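Local structure of adhesion and penetration protein autotransporter (Haemophilus influenzae, 3SYJ) at residues A[90-95]-A[491-496]. The protein promotes bacterial adherence, aggregation and host-cell invasion through its surface-exposed passenger domain, which also carries a probable serine protease. Sequence-based numbering, arbitrary orientation.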
loop_
_atom_site.group_PDB
_atom_site.type_symbol
_atom_site.label_atom_id
_atom_site.label_comp_id
_atom_site.label_asym_id
_atom_site.label_seq_id
_atom_site.Cartn_x
_atom_site.Cartn_y
_atom_site.Cartn_z
ATOM N N ASP A 90 30.013 41.368 -14.077
ATOM C CA ASP A 90 28.618 41.119 -14.460
ATOM C C ASP A 90 27.694 42.296 -14.161
ATOM O O ASP A 90 26.588 42.372 -14.694
ATOM C CB ASP A 90 28.073 39.865 -13.766
ATOM C CG ASP A 90 28.717 38.595 -14.276
ATOM O OD1 ASP A 90 29.649 38.711 -15.095
ATOM O OD2 ASP A 90 28.305 37.493 -13.855
ATOM N N GLN A 91 28.142 43.209 -13.310
ATOM C CA GLN A 91 27.276 44.299 -12.871
ATOM C C GLN A 91 27.159 45.400 -13.908
ATOM O O GLN A 91 26.150 46.099 -13.964
ATOM C CB GLN A 91 27.748 44.894 -11.543
ATOM C CG GLN A 91 26.939 46.119 -11.126
ATOM C CD GLN A 91 27.218 46.564 -9.694
ATOM O OE1 GLN A 91 28.363 46.498 -9.218
ATOM N NE2 GLN A 91 26.170 47.026 -9.000
ATOM N N HIS A 92 28.200 45.560 -14.721
ATOM C CA HIS A 92 28.201 46.599 -15.744
ATOM C C HIS A 92 27.764 47.941 -15.172
ATOM O O HIS A 92 26.828 48.576 -15.680
ATOM C CB HIS A 92 27.281 46.207 -16.898
ATOM C CG HIS A 92 27.756 45.014 -17.659
ATOM N ND1 HIS A 92 28.488 45.118 -18.822
ATOM C CD2 HIS A 92 27.629 43.691 -17.410
ATOM C CE1 HIS A 92 28.780 43.908 -19.265
ATOM N NE2 HIS A 92 28.270 43.024 -18.428
ATOM N N ARG A 93 28.436 48.378 -14.110
ATOM C CA ARG A 93 28.100 49.663 -13.516
ATOM C C ARG A 93 28.210 50.772 -14.570
ATOM O O ARG A 93 29.113 50.770 -15.409
ATOM C CB ARG A 93 28.967 49.957 -12.294
ATOM C CG ARG A 93 28.272 50.847 -11.281
ATOM C CD ARG A 93 29.189 51.228 -10.126
ATOM N NE ARG A 93 29.257 50.195 -9.097
ATOM C CZ ARG A 93 30.375 49.569 -8.749
ATOM N NH1 ARG A 93 31.528 49.871 -9.342
ATOM N NH2 ARG A 93 30.342 48.646 -7.801
ATOM N N PHE A 94 27.268 51.703 -14.536
ATOM C CA PHE A 94 27.182 52.724 -15.566
ATOM C C PHE A 94 27.559 54.094 -15.013
ATOM O O PHE A 94 27.149 54.463 -13.913
ATOM C CB PHE A 94 25.774 52.743 -16.154
ATOM C CG PHE A 94 25.630 53.621 -17.359
ATOM C CD1 PHE A 94 26.077 53.199 -18.601
ATOM C CD2 PHE A 94 25.028 54.863 -17.254
ATOM C CE1 PHE A 94 25.943 54.012 -19.715
ATOM C CE2 PHE A 94 24.887 55.673 -18.356
ATOM C CZ PHE A 94 25.346 55.248 -19.595
ATOM N N THR A 95 28.344 54.841 -15.779
ATOM C CA THR A 95 28.757 56.171 -15.372
ATOM C C THR A 95 27.776 57.213 -15.894
ATOM O O THR A 95 27.735 57.491 -17.095
ATOM C CB THR A 95 30.187 56.484 -15.866
ATOM O OG1 THR A 95 31.093 55.475 -15.386
ATOM C CG2 THR A 95 30.650 57.843 -15.362
ATOM N N ARG A 491 28.236 31.214 -20.128
ATOM C CA ARG A 491 27.904 31.568 -18.752
ATOM C C ARG A 491 26.855 32.676 -18.745
ATOM O O ARG A 491 26.805 33.505 -19.661
ATOM C CB ARG A 491 29.145 31.998 -17.962
ATOM C CG ARG A 491 29.942 33.124 -18.581
ATOM C CD ARG A 491 31.158 33.506 -17.715
ATOM N NE ARG A 491 30.788 34.529 -16.754
ATOM C CZ ARG A 491 30.951 35.832 -16.955
ATOM N NH1 ARG A 491 31.512 36.283 -18.069
ATOM N NH2 ARG A 491 30.557 36.685 -16.030
ATOM N N ILE A 492 26.004 32.690 -17.727
ATOM C CA ILE A 492 25.040 33.770 -17.588
ATOM C C ILE A 492 25.649 34.859 -16.714
ATOM O O ILE A 492 26.093 34.590 -15.604
ATOM C CB ILE A 492 23.711 33.277 -16.972
ATOM C CG1 ILE A 492 23.161 32.079 -17.753
ATOM C CG2 ILE A 492 22.672 34.392 -16.957
ATOM C CD1 ILE A 492 22.008 31.385 -17.052
ATOM N N GLN A 493 25.702 36.084 -17.224
ATOM C CA GLN A 493 26.140 37.210 -16.413
ATOM C C GLN A 493 25.023 37.587 -15.459
ATOM O O GLN A 493 23.920 37.941 -15.880
ATOM C CB GLN A 493 26.486 38.404 -17.287
ATOM C CG GLN A 493 27.619 38.150 -18.240
ATOM C CD GLN A 493 28.134 39.433 -18.835
ATOM O OE1 GLN A 493 28.680 40.275 -18.128
ATOM N NE2 GLN A 493 27.954 39.598 -20.145
ATOM N N ASN A 494 25.308 37.493 -14.171
ATOM C CA ASN A 494 24.318 37.817 -13.168
ATOM C C ASN A 494 25.033 38.303 -11.925
ATOM O O ASN A 494 26.159 37.890 -11.654
ATOM C CB ASN A 494 23.446 36.598 -12.850
ATOM C CG ASN A 494 24.227 35.483 -12.185
ATOM O OD1 ASN A 494 25.056 34.826 -12.822
ATOM N ND2 ASN A 494 23.962 35.255 -10.904
ATOM N N THR A 495 24.369 39.187 -11.187
ATOM C CA THR A 495 24.931 39.824 -9.999
ATOM C C THR A 495 24.356 39.272 -8.690
ATOM O O THR A 495 25.086 39.136 -7.705
ATOM C CB THR A 495 24.711 41.362 -10.027
ATOM O OG1 THR A 495 25.629 41.964 -10.947
ATOM C CG2 THR A 495 24.942 41.965 -8.651
ATOM N N ASP A 496 23.058 38.958 -8.678
ATOM C CA ASP A 496 22.371 38.605 -7.427
ATOM C C ASP A 496 21.095 37.797 -7.663
ATOM O O ASP A 496 20.854 37.329 -8.776
ATOM C CB ASP A 496 22.069 39.871 -6.616
ATOM C CG ASP A 496 21.317 40.914 -7.418
ATOM O OD1 ASP A 496 20.377 40.533 -8.143
ATOM O OD2 ASP A 496 21.661 42.113 -7.320
HETATM O O HOH W 1 28.720 34.900 -14.511
HETATM O O HOH W 2 31.277 39.640 -16.957
#
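R491 meets D90 tip to tip: guanidinium and carboxylate lie nearly coplanar in a salt bridge whose R491 NH2 to D90 OD1 distance, modelled at 2.4 Å, is too short to take literally. OD1 approaches at the edge of the guanidinium. The arginine chain bends at chi3 (-90°), which sets NE, and its other terminal nitrogen, NH1, is held by a second salt bridge to D532. From I492 only the backbone takes part, its carbonyl receiving a hydrogen bond from water 1, which also donates to D90 OD2 and accepts from R491 NH2. Q493 belongs to the outermost strand, 493-494, of a parallel sheet of the passenger's beta-helix, and its side chain crosses that of D90 obliquely, with CB 3.8 Å from D90 CG. Its OE1 accepts a hydrogen bond from H92 NE2, 2.8 Å long and fairly straight at 161°; the oxygen lies close to the imidazole plane, although the amide is turned 49° from the ring. Water 2 donates to the same OE1 and to D90 OD1, while the H92 ring stacks on Y472 of the adjacent strand. At N494 the backbone N donates to D90 OD2 over 3.0 Å, coming from above the carboxylate plane. T495 ends the contact with OG1 against Q91 CA at 3.4 Å, a buried hydroxyl without a polar partner in the model. The loop of the Peptidase S6 region is thus joined to the beta-helix chiefly through one buried carboxylate, gripped by an arginine, a backbone amide and two waters; R675 adds a long, weak ion pair, and these surroundings would probably favour an ionised D90, while the H92 to Q493 bond implies that NE2 of H92 carries a proton, whatever the state of ND1.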